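Protection of telomeres protein poz1 (Schizosaccharomyces pombe, PDB 5WE0) binds telomeric DNA and acts as a negative regulator of telomerase and telomere length. Local coordinates at residues T16-E21 and S32-C37; A36-L41 and I54-A59; H155-E160 and I165-F170; F170-G175 and K180-L185. One frame throughout, in Å; residues are numbered along the deposited sequence.

Contact 1. Residues T16-E21 and S32-C37; sequences TFFIKE and SIVNAC
The Phe-17 side chain runs roughly perpendicular to that of Ile-33. The far end of the phenyl ring does the touching: CZ of Phe-17 lies 3.7 Å from CG2 of Ile-33. With CG1 of Ile-33 opposite the backbone N (chi1 -176°), CG2 lies between N and the carbonyl carbon, and both branches reach the ring, CG2 nearest. This is the solvent side of the contact, though the approach is close. Ile-33 is exposed and Phe-17 partly so.

The inner side is better buried. Val-34 spreads its two methyls between the phenylalanines. CG1 of Val-34 meets the Phe-18 ring at its edge, 3.9 Å from CE1. CG2 of Val-34 faces the start of the other side chain, 4.1 Å from CB of Phe-17. Tyr-24 packs edge-to-face on Phe-18 and also touches Val-34. Aromatic side chains of another protein's chain also pack on Phe-18 and Val-34. An alanine in place of Phe-17 would probably open a gap beside Ile-33, because CB alone reaches only as far as Val-34.

No hydrogen bond joins the two segments. The arrangement is a helix-loop-helix: the last turn of helix 2-18 packs on the first turns of helix 31-43 in an all-helical fold.

Contact 2. Residues A36-L41 and I54-A59; sequences ACLRYL and IFMDIA
Met-56 reaches Leu-38 and Leu-41 with its terminal methyl. The contact is a thin apolar bridge between two helices of an all-helical fold, helix 31-43 and helix 54-64. The nearest CA atoms, of Leu-38 and Met-56, are 10.1 Å apart, so side-chain ends do all the touching.

Helix 54-64 opens with Ile-54. Its side chain, like those of Asp-57 and Ile-58 farther on, turns to helices 93-115 and 209-230 and to nearby loops. Phe-55 comes next and packs on Phe-18 and Ile-19. CG of Met-56 lies over one face of the Phe-55 ring, nearer its rim than its centre.

Met-56 then bends at chi2 (-88°) and again at chi3 (-77°). The bends bring CE to 3.9 Å from CD2 of Leu-38 and to 4.2 Å from CD1 of Leu-41. The Leu-38 and Met-56 side chains run alongside one another, pointing opposite ways. All three side chains are buried, although the two segments cover just 86 Å² of each other. Side chains of another protein's chain pack on Leu-38, Leu-41 and Met-56, consistent with the bridge bordering a surface used for binding that protein.

Past Asp-57, the backbone N of Ile-58 bonds to O of Ile-54 at 3.0 Å. Ala-59 ends the segment and touches Phe-18. Its backbone N bonds to O of Phe-55 at 3.1 Å.

Contact 3. Residues H155-E160 and I165-F170; sequences HFLEQE and INFTKF
Phe-156 lays one face of its ring over the backbone of Phe-167. CA of Phe-167 is the bump. It sits 3.8 Å from the ring centroid, 8° off the normal, in a CH-pi contact. The ring of Phe-156 fills the hollow bounded by Asn-166, Phe-167 and Phe-170. On the Asn-166 side, CB of Asn-166 comes within 3.9 Å of CE1 of Phe-156. On the Phe-170 side, CB of Phe-170 lies 3.9 Å from CE2 of Phe-156.

The Phe-167 side chain points CG away from its own N (chi1 -170°), which puts its CD1 against CB, CG and CD2 of Phe-156. The two rings meet obliquely, with planes at 41°, and CD2 of Phe-156 lies 3.4 Å from CD1 of Phe-167. The two helices form a helix-loop-helix unit, the end of helix 130-157 packing on helix 164-174. Removing the Phe-156 ring for an alanine would probably leave a hole over the Phe-167 backbone and set the Phe-167 ring freer to turn.

Leu-157 adds a second, smaller bump. Its CD2 methyl touches the far part of the Phe-167 ring, 3.9 Å from CE2. Leu-185 and Ser-189 also pack on Leu-157 and Phe-167. Tyr-93 touches Phe-156, Asn-166 and Phe-170. The amide of Asn-166 turns elsewhere, with ND2 bonded to OD2 of Asp-163.

Contact 4. Residues F170-G175 and K180-L185; sequences FLQDWG and KEMEAL
Leu-171 meets both Met-182 and Leu-185, and these apolar side chains carry most of the contact. The helical segments 170-174 and 180-185 run nearly antiparallel, at 165°, with axes 11.9 Å apart at the closest. At that distance the side chains, Met-182 above all, bridge the gap; no hydrogen bond joins the segments.

Phe-170 begins the first segment but faces another way. One face of its ring carries CB of Trp-174.

Leu-171 follows and uses different atoms for its two partners. Its CB receives the end of Met-182, with CE of Met-182 at 3.6 Å. Its two methyls go to Leu-185: CD2 of Leu-171 lies 3.6 Å from CD2 of Leu-185, and CD1 is a little farther from the same methyl. The Met-182 chain is extended beyond CG (chi2 171°), which carries its methyl across to the first helix.

Gln-172 is exposed and adds only its aliphatic part: CG lies 4.1 Å from CE of Met-182. This is the outer margin of the contact.

Asp-173 has its salt bridge with Lys-169, one turn back. Trp-174 bonds through NE1 to OG of Ser-97. Gly-175 leaves the helix, yet its N still bonds to O of Leu-171 at 2.7 Å.

The two helices form a helical hairpin in an all-helical fold. Phe-170 and Trp-174 cover the side toward helices 93-115 and 130-157. On the far helix, Glu-181 and Leu-185 meet another protein's chain.

How the contacts relate
From the N terminus, helix 2-18 ends and the loop after it is closed by contact 1 on helix 31-43. Contact 2 then closes the next loop, joining the same helix to helix 54-64. The two share Ala-36 and Cys-37, and Phe-18 touches Met-56 and Ala-59, so three helices are tied together. Far along the chain, contact 3 closes the turn between helix 130-157 and helix 164-174. Contact 4 closes the following turn, to helix 179-188. These two share Phe-170, and Leu-185 of contact 4 also reaches into contact 3. The pairs are in series and do not cross. Contacts 1 and 4 lie on opposite sides of the chain's centre, their centres about 36 Å apart.

Contact 1. Residues T16-E21 and S32-C37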
# COMPACT_ATOMS: atom_id res chain seq x y z
N THR A 16 -16.60 -9.47 -4.29
CA THR A 16 -17.74 -8.67 -4.72
C THR A 16 -17.88 -7.41 -3.89
O THR A 16 -18.61 -6.50 -4.30
CB THR A 16 -19.03 -9.50 -4.69
OG1 THR A 16 -19.60 -9.48 -3.37
CG2 THR A 16 -18.78 -10.94 -5.15
N PHE A 17 -17.27 -7.36 -2.71
CA PHE A 17 -17.28 -6.10 -1.97
C PHE A 17 -16.05 -5.26 -2.28
O PHE A 17 -16.12 -4.02 -2.25
CB PHE A 17 -17.35 -6.35 -0.45
CG PHE A 17 -18.72 -6.75 0.05
CD1 PHE A 17 -19.10 -8.08 0.05
CD2 PHE A 17 -19.63 -5.80 0.47
CE1 PHE A 17 -20.37 -8.47 0.49
CE2 PHE A 17 -20.90 -6.18 0.91
CZ PHE A 17 -21.27 -7.52 0.92
N PHE A 18 -14.92 -5.90 -2.59
CA PHE A 18 -13.66 -5.16 -2.64
C PHE A 18 -13.33 -4.61 -4.02
O PHE A 18 -12.82 -3.49 -4.13
CB PHE A 18 -12.50 -6.05 -2.16
CG PHE A 18 -12.37 -6.09 -0.66
CD1 PHE A 18 -13.23 -5.35 0.15
CD2 PHE A 18 -11.36 -6.84 -0.06
CE1 PHE A 18 -13.12 -5.38 1.54
CE2 PHE A 18 -11.22 -6.87 1.34
CZ PHE A 18 -12.10 -6.13 2.14
N ILE A 19 -13.60 -5.36 -5.08
CA ILE A 19 -13.16 -4.97 -6.41
C ILE A 19 -14.03 -3.83 -6.92
O ILE A 19 -15.26 -3.93 -6.96
CB ILE A 19 -13.18 -6.18 -7.36
CG1 ILE A 19 -12.15 -7.20 -6.88
CG2 ILE A 19 -12.85 -5.75 -8.77
CD1 ILE A 19 -11.94 -8.38 -7.79
N LYS A 20 -13.39 -2.72 -7.27
CA LYS A 20 -14.05 -1.51 -7.72
C LYS A 20 -13.47 -1.05 -9.05
O LYS A 20 -12.31 -1.33 -9.38
CB LYS A 20 -13.87 -0.40 -6.69
CG LYS A 20 -14.48 -0.66 -5.31
CD LYS A 20 -16.00 -0.62 -5.38
CE LYS A 20 -16.61 -0.67 -3.97
NZ LYS A 20 -18.10 -0.66 -3.96
N GLU A 21 -14.32 -0.37 -9.83
CA GLU A 21 -13.83 0.37 -10.99
C GLU A 21 -12.86 1.46 -10.55
O GLU A 21 -11.77 1.63 -11.14
CB GLU A 21 -15.01 0.98 -11.76
CG GLU A 21 -14.57 1.91 -12.89
CD GLU A 21 -15.72 2.44 -13.72
OE1 GLU A 21 -16.82 2.67 -13.16
OE2 GLU A 21 -15.52 2.64 -14.94
N SER A 32 -20.05 -4.71 8.85
CA SER A 32 -20.20 -5.95 9.59
C SER A 32 -19.86 -7.17 8.74
O SER A 32 -19.14 -8.08 9.20
CB SER A 32 -21.62 -6.05 10.15
OG SER A 32 -22.51 -6.65 9.21
N ILE A 33 -20.32 -7.22 7.49
CA ILE A 33 -20.03 -8.38 6.64
C ILE A 33 -18.54 -8.41 6.28
O ILE A 33 -17.87 -9.45 6.41
CB ILE A 33 -20.94 -8.37 5.39
CG1 ILE A 33 -20.75 -9.62 4.51
CG2 ILE A 33 -20.79 -7.09 4.57
CD1 ILE A 33 -21.13 -10.93 5.17
N VAL A 34 -17.97 -7.27 5.87
CA VAL A 34 -16.55 -7.23 5.52
C VAL A 34 -15.68 -7.65 6.71
O VAL A 34 -14.80 -8.51 6.58
CB VAL A 34 -16.17 -5.82 5.00
CG1 VAL A 34 -14.66 -5.58 5.07
CG2 VAL A 34 -16.70 -5.61 3.56
N ASN A 35 -15.94 -7.07 7.89
CA ASN A 35 -15.16 -7.39 9.09
C ASN A 35 -15.29 -8.86 9.48
O ASN A 35 -14.30 -9.51 9.84
CB ASN A 35 -15.59 -6.49 10.25
CG ASN A 35 -14.97 -5.10 10.15
OD1 ASN A 35 -13.76 -4.95 9.99
ND2 ASN A 35 -15.80 -4.07 10.29
N ALA A 36 -16.52 -9.40 9.46
CA ALA A 36 -16.72 -10.81 9.76
C ALA A 36 -15.97 -11.70 8.78
O ALA A 36 -15.44 -12.75 9.17
CB ALA A 36 -18.22 -11.13 9.76
N CYS A 37 -15.94 -11.33 7.49
CA CYS A 37 -15.17 -12.09 6.50
C CYS A 37 -13.67 -12.03 6.79
O CYS A 37 -12.99 -13.07 6.78
CB CYS A 37 -15.44 -11.57 5.09
SG CYS A 37 -17.08 -11.97 4.42

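Contact 2. Residues A36-L41 and I54-A59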
# COMPACT_ATOMS: atom_id res chain seq x y z
N ALA A 36 -16.52 -9.40 9.46
CA ALA A 36 -16.72 -10.81 9.76
C ALA A 36 -15.97 -11.70 8.78
O ALA A 36 -15.44 -12.75 9.17
CB ALA A 36 -18.22 -11.13 9.76
N CYS A 37 -15.94 -11.33 7.49
CA CYS A 37 -15.17 -12.09 6.50
C CYS A 37 -13.67 -12.03 6.79
O CYS A 37 -12.99 -13.07 6.78
CB CYS A 37 -15.44 -11.57 5.09
SG CYS A 37 -17.08 -11.97 4.42
N LEU A 38 -13.13 -10.82 7.01
CA LEU A 38 -11.70 -10.68 7.29
C LEU A 38 -11.32 -11.47 8.54
O LEU A 38 -10.28 -12.14 8.57
CB LEU A 38 -11.32 -9.21 7.48
CG LEU A 38 -11.38 -8.36 6.23
CD1 LEU A 38 -11.05 -6.98 6.63
CD2 LEU A 38 -10.38 -8.89 5.22
N ARG A 39 -12.13 -11.37 9.59
CA ARG A 39 -11.82 -12.08 10.81
C ARG A 39 -11.86 -13.59 10.59
O ARG A 39 -10.98 -14.31 11.08
CB ARG A 39 -12.76 -11.68 11.94
CG ARG A 39 -12.15 -12.01 13.31
CD ARG A 39 -13.12 -11.86 14.48
NE ARG A 39 -12.43 -11.95 15.77
CZ ARG A 39 -12.03 -13.10 16.34
NH1 ARG A 39 -12.24 -14.27 15.73
NH2 ARG A 39 -11.41 -13.08 17.51
N TYR A 40 -12.85 -14.08 9.84
CA TYR A 40 -12.89 -15.52 9.58
C TYR A 40 -11.62 -15.98 8.88
O TYR A 40 -11.03 -17.00 9.25
CB TYR A 40 -14.12 -15.90 8.76
CG TYR A 40 -14.26 -17.42 8.68
CD1 TYR A 40 -14.85 -18.13 9.72
CD2 TYR A 40 -13.73 -18.13 7.60
CE1 TYR A 40 -14.96 -19.51 9.67
CE2 TYR A 40 -13.83 -19.52 7.55
CZ TYR A 40 -14.45 -20.19 8.59
OH TYR A 40 -14.55 -21.56 8.57
N LEU A 41 -11.21 -15.26 7.83
CA LEU A 41 -9.96 -15.64 7.15
C LEU A 41 -8.76 -15.48 8.07
O LEU A 41 -7.83 -16.29 8.01
CB LEU A 41 -9.77 -14.79 5.89
CG LEU A 41 -10.76 -15.05 4.74
CD1 LEU A 41 -10.57 -14.01 3.65
CD2 LEU A 41 -10.58 -16.45 4.17
N ILE A 54 -4.34 -10.91 -5.04
CA ILE A 54 -3.87 -9.55 -5.27
C ILE A 54 -4.99 -8.53 -5.06
O ILE A 54 -4.73 -7.38 -4.64
CB ILE A 54 -3.24 -9.45 -6.68
CG1 ILE A 54 -2.15 -8.39 -6.68
CG2 ILE A 54 -4.28 -9.13 -7.73
CD1 ILE A 54 -1.02 -8.75 -5.68
N PHE A 55 -6.26 -8.91 -5.30
CA PHE A 55 -7.35 -7.96 -5.10
C PHE A 55 -7.45 -7.54 -3.63
O PHE A 55 -7.86 -6.41 -3.34
CB PHE A 55 -8.69 -8.54 -5.59
CG PHE A 55 -9.36 -9.49 -4.61
CD1 PHE A 55 -10.22 -9.00 -3.62
CD2 PHE A 55 -9.14 -10.87 -4.69
CE1 PHE A 55 -10.84 -9.88 -2.70
CE2 PHE A 55 -9.75 -11.75 -3.77
CZ PHE A 55 -10.59 -11.25 -2.77
N MET A 56 -7.02 -8.40 -2.71
CA MET A 56 -7.04 -8.06 -1.29
C MET A 56 -5.97 -7.03 -0.94
O MET A 56 -6.25 -6.08 -0.20
CB MET A 56 -6.86 -9.31 -0.43
CG MET A 56 -7.99 -10.34 -0.57
SD MET A 56 -9.32 -9.98 0.60
CE MET A 56 -8.61 -10.58 2.14
N ASP A 57 -4.73 -7.22 -1.42
CA ASP A 57 -3.69 -6.21 -1.21
C ASP A 57 -4.07 -4.86 -1.80
O ASP A 57 -3.81 -3.82 -1.18
CB ASP A 57 -2.36 -6.69 -1.81
CG ASP A 57 -1.66 -7.72 -0.94
OD1 ASP A 57 -1.93 -7.77 0.27
OD2 ASP A 57 -0.80 -8.45 -1.47
N ILE A 58 -4.69 -4.86 -2.98
CA ILE A 58 -5.09 -3.61 -3.63
C ILE A 58 -6.13 -2.89 -2.79
O ILE A 58 -6.06 -1.67 -2.62
CB ILE A 58 -5.60 -3.88 -5.06
CG1 ILE A 58 -4.44 -4.24 -5.99
CG2 ILE A 58 -6.37 -2.69 -5.62
CD1 ILE A 58 -4.89 -4.73 -7.35
N ALA A 59 -7.12 -3.63 -2.30
CA ALA A 59 -8.15 -3.03 -1.45
C ALA A 59 -7.54 -2.49 -0.17
O ALA A 59 -7.89 -1.39 0.27
CB ALA A 59 -9.23 -4.07 -1.14

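Contact 3. Residues H155-E160 and I165-F170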
# COMPACT_ATOMS: atom_id res chain seq x y z
N HIS A 155 6.97 11.48 10.01
CA HIS A 155 6.21 11.25 11.24
C HIS A 155 7.13 10.88 12.40
O HIS A 155 6.98 11.41 13.51
CB HIS A 155 5.16 10.16 11.01
CG HIS A 155 4.30 9.87 12.20
ND1 HIS A 155 4.61 8.90 13.12
CD2 HIS A 155 3.12 10.41 12.59
CE1 HIS A 155 3.66 8.86 14.05
NE2 HIS A 155 2.75 9.76 13.75
N PHE A 156 8.09 9.97 12.15
CA PHE A 156 9.10 9.62 13.17
C PHE A 156 9.82 10.87 13.68
O PHE A 156 9.95 11.07 14.89
CB PHE A 156 10.15 8.67 12.59
CG PHE A 156 9.80 7.20 12.68
CD1 PHE A 156 9.62 6.58 13.89
CD2 PHE A 156 9.71 6.43 11.51
CE1 PHE A 156 9.35 5.22 13.96
CE2 PHE A 156 9.42 5.06 11.57
CZ PHE A 156 9.24 4.46 12.79
N LEU A 157 10.28 11.73 12.76
CA LEU A 157 11.05 12.91 13.11
C LEU A 157 10.23 13.97 13.85
O LEU A 157 10.82 14.90 14.41
CB LEU A 157 11.64 13.55 11.86
CG LEU A 157 12.69 12.75 11.10
CD1 LEU A 157 12.92 13.35 9.72
CD2 LEU A 157 13.97 12.67 11.90
N GLU A 158 8.90 13.91 13.78
CA GLU A 158 8.03 14.89 14.41
C GLU A 158 7.60 14.51 15.83
O GLU A 158 6.78 15.22 16.42
CB GLU A 158 6.79 15.10 13.54
CG GLU A 158 7.07 15.92 12.29
CD GLU A 158 5.80 16.45 11.63
OE1 GLU A 158 4.94 15.63 11.23
OE2 GLU A 158 5.67 17.69 11.50
N GLN A 159 8.09 13.40 16.36
CA GLN A 159 7.78 12.98 17.72
C GLN A 159 8.92 13.38 18.65
O GLN A 159 10.07 13.59 18.24
CB GLN A 159 7.54 11.47 17.79
CG GLN A 159 6.68 10.86 16.68
CD GLN A 159 5.25 11.40 16.65
OE1 GLN A 159 4.54 11.32 17.65
NE2 GLN A 159 4.83 11.92 15.50
N GLU A 160 8.59 13.52 19.94
CA GLU A 160 9.59 13.89 20.94
C GLU A 160 9.30 13.18 22.28
O GLU A 160 8.28 13.42 22.92
CB GLU A 160 9.65 15.41 21.14
CG GLU A 160 10.53 15.83 22.30
CD GLU A 160 12.01 15.70 22.02
OE1 GLU A 160 12.40 15.12 20.98
OE2 GLU A 160 12.80 16.16 22.87
N ILE A 165 14.84 3.27 17.66
CA ILE A 165 14.98 1.86 17.31
C ILE A 165 14.10 1.51 16.11
O ILE A 165 14.58 0.94 15.11
CB ILE A 165 14.63 1.00 18.54
CG1 ILE A 165 15.77 1.09 19.57
CG2 ILE A 165 14.34 -0.45 18.11
CD1 ILE A 165 15.43 0.59 20.94
N ASN A 166 12.81 1.85 16.18
CA ASN A 166 11.91 1.59 15.06
C ASN A 166 12.22 2.48 13.86
O ASN A 166 12.10 2.04 12.71
CB ASN A 166 10.48 1.79 15.52
CG ASN A 166 10.04 0.70 16.46
OD1 ASN A 166 10.36 -0.47 16.26
ND2 ASN A 166 9.37 1.09 17.53
N PHE A 167 12.66 3.71 14.12
CA PHE A 167 13.09 4.59 13.04
C PHE A 167 14.20 3.93 12.23
O PHE A 167 14.17 3.92 10.99
CB PHE A 167 13.57 5.93 13.62
CG PHE A 167 13.81 6.98 12.58
CD1 PHE A 167 13.10 6.98 11.40
CD2 PHE A 167 14.80 7.92 12.76
CE1 PHE A 167 13.34 7.95 10.44
CE2 PHE A 167 15.04 8.88 11.80
CZ PHE A 167 14.31 8.90 10.65
N THR A 168 15.19 3.38 12.92
CA THR A 168 16.32 2.74 12.25
C THR A 168 15.88 1.48 11.51
O THR A 168 16.23 1.29 10.34
CB THR A 168 17.41 2.42 13.27
OG1 THR A 168 18.03 3.65 13.67
CG2 THR A 168 18.45 1.46 12.69
N LYS A 169 15.16 0.59 12.20
CA LYS A 169 14.58 -0.59 11.56
C LYS A 169 13.85 -0.22 10.27
O LYS A 169 14.04 -0.85 9.23
CB LYS A 169 13.63 -1.28 12.54
CG LYS A 169 13.05 -2.60 12.06
CD LYS A 169 14.12 -3.46 11.39
CE LYS A 169 13.53 -4.75 10.83
NZ LYS A 169 14.51 -5.52 10.01
N PHE A 170 13.00 0.82 10.33
CA PHE A 170 12.23 1.21 9.16
C PHE A 170 13.14 1.66 8.02
O PHE A 170 12.87 1.35 6.85
CB PHE A 170 11.25 2.33 9.50
CG PHE A 170 10.45 2.78 8.32
CD1 PHE A 170 9.29 2.11 7.96
CD2 PHE A 170 10.89 3.83 7.53
CE1 PHE A 170 8.56 2.49 6.84
CE2 PHE A 170 10.18 4.21 6.42
CZ PHE A 170 9.01 3.54 6.08

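Contact 4. Residues F170-G175 and K180-L185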
# COMPACT_ATOMS: atom_id res chain seq x y z
N PHE A 170 13.00 0.82 10.33
CA PHE A 170 12.23 1.21 9.16
C PHE A 170 13.14 1.66 8.02
O PHE A 170 12.87 1.35 6.85
CB PHE A 170 11.25 2.33 9.50
CG PHE A 170 10.45 2.78 8.32
CD1 PHE A 170 9.29 2.11 7.96
CD2 PHE A 170 10.89 3.83 7.53
CE1 PHE A 170 8.56 2.49 6.84
CE2 PHE A 170 10.18 4.21 6.42
CZ PHE A 170 9.01 3.54 6.08
N LEU A 171 14.21 2.37 8.35
CA LEU A 171 15.07 2.90 7.29
C LEU A 171 15.88 1.79 6.61
O LEU A 171 16.09 1.83 5.40
CB LEU A 171 15.99 3.97 7.85
CG LEU A 171 15.25 5.28 8.08
CD1 LEU A 171 16.14 6.30 8.80
CD2 LEU A 171 14.68 5.82 6.78
N GLN A 172 16.32 0.79 7.38
CA GLN A 172 16.99 -0.37 6.80
C GLN A 172 16.07 -1.15 5.87
O GLN A 172 16.46 -1.50 4.76
CB GLN A 172 17.53 -1.25 7.92
CG GLN A 172 18.25 -0.43 8.99
CD GLN A 172 18.81 -1.28 10.11
OE1 GLN A 172 18.12 -2.14 10.66
NE2 GLN A 172 20.10 -1.08 10.41
N ASP A 173 14.83 -1.42 6.31
CA ASP A 173 13.92 -2.21 5.48
C ASP A 173 13.49 -1.47 4.23
O ASP A 173 13.40 -2.06 3.16
CB ASP A 173 12.69 -2.62 6.29
CG ASP A 173 13.01 -3.55 7.43
OD1 ASP A 173 14.21 -3.75 7.74
OD2 ASP A 173 12.05 -4.08 8.04
N TRP A 174 13.24 -0.16 4.34
CA TRP A 174 12.56 0.56 3.26
C TRP A 174 13.24 1.83 2.81
O TRP A 174 12.93 2.31 1.71
CB TRP A 174 11.13 0.90 3.69
CG TRP A 174 10.34 -0.31 4.01
CD1 TRP A 174 9.94 -0.74 5.24
CD2 TRP A 174 9.88 -1.30 3.07
NE1 TRP A 174 9.25 -1.93 5.13
CE2 TRP A 174 9.21 -2.29 3.81
CE3 TRP A 174 9.98 -1.43 1.68
CZ2 TRP A 174 8.62 -3.40 3.19
CZ3 TRP A 174 9.39 -2.53 1.07
CH2 TRP A 174 8.73 -3.51 1.84
N GLY A 175 14.17 2.39 3.58
CA GLY A 175 14.85 3.60 3.15
C GLY A 175 15.88 3.25 2.10
O GLY A 175 16.77 2.43 2.36
N LYS A 180 24.57 9.09 1.18
CA LYS A 180 24.41 10.41 1.77
C LYS A 180 22.97 10.71 2.18
O LYS A 180 22.72 11.71 2.85
CB LYS A 180 24.91 11.50 0.83
CG LYS A 180 24.27 11.56 -0.55
CD LYS A 180 25.08 12.47 -1.47
CE LYS A 180 24.17 13.30 -2.35
NZ LYS A 180 23.79 12.53 -3.57
N GLU A 181 22.00 9.87 1.79
CA GLU A 181 20.64 10.12 2.26
C GLU A 181 20.44 9.55 3.67
O GLU A 181 19.92 10.25 4.55
CB GLU A 181 19.61 9.55 1.29
CG GLU A 181 18.18 10.09 1.52
CD GLU A 181 17.99 11.55 1.08
OE1 GLU A 181 16.98 11.83 0.40
OE2 GLU A 181 18.83 12.41 1.42
N MET A 182 20.85 8.30 3.90
CA MET A 182 20.70 7.77 5.25
C MET A 182 21.73 8.35 6.21
O MET A 182 21.45 8.48 7.41
CB MET A 182 20.76 6.24 5.22
CG MET A 182 19.95 5.59 6.34
SD MET A 182 19.80 3.80 6.18
CE MET A 182 19.54 3.32 7.88
N GLU A 183 22.92 8.68 5.69
CA GLU A 183 23.83 9.64 6.29
C GLU A 183 23.07 10.80 6.95
O GLU A 183 23.17 11.02 8.16
CB GLU A 183 24.76 10.15 5.19
CG GLU A 183 26.08 10.88 5.53
CD GLU A 183 26.04 12.29 4.94
OE1 GLU A 183 27.11 12.94 4.74
OE2 GLU A 183 24.90 12.78 4.73
N ALA A 184 22.30 11.54 6.14
CA ALA A 184 21.68 12.79 6.58
C ALA A 184 20.44 12.55 7.43
O ALA A 184 20.18 13.31 8.37
CB ALA A 184 21.33 13.67 5.37
N LEU A 185 19.66 11.52 7.10
CA LEU A 185 18.43 11.26 7.84
C LEU A 185 18.75 10.91 9.29
O LEU A 185 18.00 11.28 10.20
CB LEU A 185 17.65 10.14 7.16
CG LEU A 185 16.14 10.05 7.41
CD1 LEU A 185 15.52 11.43 7.53
CD2 LEU A 185 15.48 9.30 6.29